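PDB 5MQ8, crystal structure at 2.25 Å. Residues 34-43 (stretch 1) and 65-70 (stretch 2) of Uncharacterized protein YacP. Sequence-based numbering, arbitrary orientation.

Stretch 1, residues 34-43: IQKMAEYQSY
Stretch 2 (65-70) TNHRVE

No clear direct hydrogen bond joins these two stretches; a turn packs against a helix largely through apolar and aliphatic contacts, with a water bridging at one edge, burying 438 Å² summed over both sides. Residues 34-43 are helical throughout, phi mostly -57° to -67° and psi -41° to -54°, with Met 37 at -72/-26, within a helix that extends past both ends. Backbone bonds run i to i+4, as in Ala 38 N to Ile 34 O at 3.0 Å.

The second stretch holds a type I beta turn from Asn 66 to Val 69. Phi/psi run -69/174 at Thr 65, -51/123 at Asn 66, -58/-20 at His 67, -75/-18 at Arg 68 and -129/126 at Val 69. Val 69 N closes the turn on Asn 66 O at 2.9 Å, and Asn 66 OD1, with chi1 t, accepts from Arg 68 N at 3.2 Å. The turn thus satisfies the Arg 68 and Val 69 amides itself. His 67 points its CA-to-CB bond away from the helix.

The closest backbone approach sets the register: Ala 38 and Arg 68 lie 5.1 Å apart, CA to CA. Thr 65 lies by Ile 34, Arg 68 by Ala 38 to Ser 42, and Val 69 back by Ile 34 to Ala 38. A methyl side chain suits this spacing, with Ala 38 CB 3.9 Å from Arg 68 CB and 3.5 Å from Asn 66 ND2. Val 69, chi1 t, supplies the apolar center: its CG2 lies 3.8 Å from Ala 38 CB and 4.3 Å from Ile 34 CG2, while its CG1 sits 4.0 Å from Met 37 CB. Ile 34, chi1 m and chi2 t, extends the patch, its CD1 3.7 Å from Thr 65 CG2.

Toward the C-terminal end of stretch 1, the aliphatic part of Arg 68 (chi1 -128°, chi2 95°, chi3 p, chi4 -169°) covers the backbone, with CG 3.7 Å from Ala 38 O, and CD reaches 4.4 Å from Ser 42 CB. One water links the stretches, donating to OE1 of Gln 41 (chi1 t, chi2 145°) at 3.2 Å and accepting from Glu 70 N at 2.9 Å. Outside the contact, Lys 36 NZ salt-bridges Glu 39 OE1 at 2.8 Å.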

# COMPACT_ATOMS: atom_id res chain seq x y z
N ILE A 34 -5.64 16.08 -3.17
CA ILE A 34 -4.60 16.27 -2.13
C ILE A 34 -3.55 15.16 -2.17
O ILE A 34 -2.35 15.45 -2.07
CB ILE A 34 -5.23 16.46 -0.73
CG1 ILE A 34 -6.01 17.78 -0.65
CG2 ILE A 34 -4.17 16.38 0.37
CD1 ILE A 34 -7.05 17.82 0.45
N GLN A 35 -3.99 13.89 -2.34
CA GLN A 35 -3.10 12.73 -2.41
C GLN A 35 -2.21 12.81 -3.66
O GLN A 35 -1.01 12.59 -3.56
CB GLN A 35 -3.89 11.40 -2.32
CG GLN A 35 -3.03 10.11 -2.39
CD GLN A 35 -1.83 10.05 -1.45
OE1 GLN A 35 -0.73 9.64 -1.84
NE2 GLN A 35 -1.99 10.46 -0.21
N LYS A 36 -2.80 13.20 -4.82
CA LYS A 36 -2.07 13.41 -6.07
C LYS A 36 -1.01 14.49 -5.91
O LYS A 36 0.11 14.33 -6.40
CB LYS A 36 -3.02 13.77 -7.24
CG LYS A 36 -4.01 12.69 -7.67
CD LYS A 36 -3.34 11.36 -7.99
CE LYS A 36 -3.80 10.30 -7.02
NZ LYS A 36 -2.73 9.29 -6.74
N MET A 37 -1.35 15.58 -5.19
CA MET A 37 -0.43 16.68 -4.94
C MET A 37 0.69 16.31 -3.94
O MET A 37 1.78 16.89 -4.03
CB MET A 37 -1.16 17.98 -4.55
CG MET A 37 -1.97 18.63 -5.72
SD MET A 37 -1.31 18.50 -7.41
CE MET A 37 -0.02 19.47 -7.32
N ALA A 38 0.44 15.33 -3.04
CA ALA A 38 1.45 14.82 -2.10
C ALA A 38 2.51 14.08 -2.91
O ALA A 38 3.69 14.33 -2.71
CB ALA A 38 0.80 13.88 -1.09
N GLU A 39 2.08 13.23 -3.87
CA GLU A 39 2.96 12.50 -4.77
C GLU A 39 3.81 13.47 -5.61
O GLU A 39 5.02 13.26 -5.70
CB GLU A 39 2.15 11.59 -5.69
CG GLU A 39 1.71 10.31 -5.02
CD GLU A 39 0.38 9.73 -5.46
OE1 GLU A 39 -0.04 10.01 -6.61
OE2 GLU A 39 -0.22 8.98 -4.67
N TYR A 40 3.18 14.54 -6.16
CA TYR A 40 3.83 15.58 -6.96
C TYR A 40 4.90 16.29 -6.14
O TYR A 40 6.03 16.41 -6.62
CB TYR A 40 2.80 16.61 -7.49
CG TYR A 40 3.37 17.60 -8.48
CD1 TYR A 40 4.00 18.77 -8.06
CD2 TYR A 40 3.27 17.38 -9.85
CE1 TYR A 40 4.55 19.67 -8.97
CE2 TYR A 40 3.78 18.29 -10.78
CZ TYR A 40 4.43 19.43 -10.33
OH TYR A 40 4.94 20.32 -11.25
N GLN A 41 4.54 16.76 -4.91
CA GLN A 41 5.47 17.45 -4.02
C GLN A 41 6.69 16.55 -3.71
O GLN A 41 7.83 17.00 -3.86
CB GLN A 41 4.78 17.89 -2.71
CG GLN A 41 5.76 18.53 -1.70
CD GLN A 41 5.25 19.65 -0.85
OE1 GLN A 41 4.44 20.48 -1.26
NE2 GLN A 41 5.73 19.73 0.37
N SER A 42 6.44 15.30 -3.29
CA SER A 42 7.48 14.35 -2.93
C SER A 42 8.42 13.99 -4.10
O SER A 42 9.63 14.04 -3.91
CB SER A 42 6.87 13.09 -2.33
OG SER A 42 7.90 12.20 -1.93
N TYR A 43 7.87 13.68 -5.28
CA TYR A 43 8.68 13.36 -6.44
C TYR A 43 9.58 14.52 -6.90
O TYR A 43 10.79 14.35 -7.04
CB TYR A 43 7.81 12.87 -7.61
CG TYR A 43 8.62 12.35 -8.78
CD1 TYR A 43 9.07 11.03 -8.80
CD2 TYR A 43 8.97 13.17 -9.84
CE1 TYR A 43 9.84 10.55 -9.85
CE2 TYR A 43 9.75 12.70 -10.89
CZ TYR A 43 10.19 11.39 -10.89
OH TYR A 43 10.97 10.91 -11.92
N THR A 65 -5.07 16.94 6.91
CA THR A 65 -4.61 16.46 5.61
C THR A 65 -3.12 16.10 5.57
O THR A 65 -2.40 16.32 6.55
CB THR A 65 -4.97 17.44 4.48
OG1 THR A 65 -4.73 18.79 4.89
CG2 THR A 65 -6.40 17.26 4.01
N ASN A 66 -2.69 15.54 4.42
CA ASN A 66 -1.33 15.11 4.13
C ASN A 66 -0.31 16.21 4.44
O ASN A 66 -0.43 17.31 3.91
CB ASN A 66 -1.22 14.66 2.67
CG ASN A 66 -0.15 13.62 2.42
OD1 ASN A 66 1.04 13.82 2.71
ND2 ASN A 66 -0.56 12.50 1.85
N HIS A 67 0.66 15.91 5.32
CA HIS A 67 1.73 16.82 5.75
C HIS A 67 2.56 17.32 4.56
O HIS A 67 3.24 18.35 4.67
CB HIS A 67 2.62 16.15 6.81
CG HIS A 67 3.41 14.97 6.31
ND1 HIS A 67 2.90 13.68 6.37
CD2 HIS A 67 4.64 14.93 5.76
CE1 HIS A 67 3.84 12.91 5.84
NE2 HIS A 67 4.90 13.61 5.47
N ARG A 68 2.51 16.59 3.43
CA ARG A 68 3.22 16.92 2.20
C ARG A 68 2.54 18.07 1.46
O ARG A 68 3.14 18.63 0.55
CB ARG A 68 3.26 15.69 1.26
CG ARG A 68 4.63 15.29 0.74
CD ARG A 68 5.28 14.20 1.59
NE ARG A 68 4.53 12.94 1.60
CZ ARG A 68 4.78 11.93 2.42
NH1 ARG A 68 5.78 12.00 3.29
NH2 ARG A 68 4.05 10.82 2.37
N VAL A 69 1.27 18.38 1.78
CA VAL A 69 0.53 19.41 1.03
C VAL A 69 -0.11 20.43 1.93
O VAL A 69 -0.94 20.09 2.77
CB VAL A 69 -0.57 18.79 0.10
CG1 VAL A 69 -1.04 19.80 -0.94
CG2 VAL A 69 -0.09 17.53 -0.57
N GLU A 70 0.18 21.70 1.66
CA GLU A 70 -0.50 22.78 2.36
C GLU A 70 -1.83 23.01 1.62
O GLU A 70 -1.85 23.19 0.40
CB GLU A 70 0.36 24.05 2.36
CG GLU A 70 -0.22 25.15 3.23
CD GLU A 70 0.66 26.38 3.40
OE1 GLU A 70 0.16 27.35 4.00
OE2 GLU A 70 1.83 26.36 2.96
O HOH W 1 2.94 22.14 1.09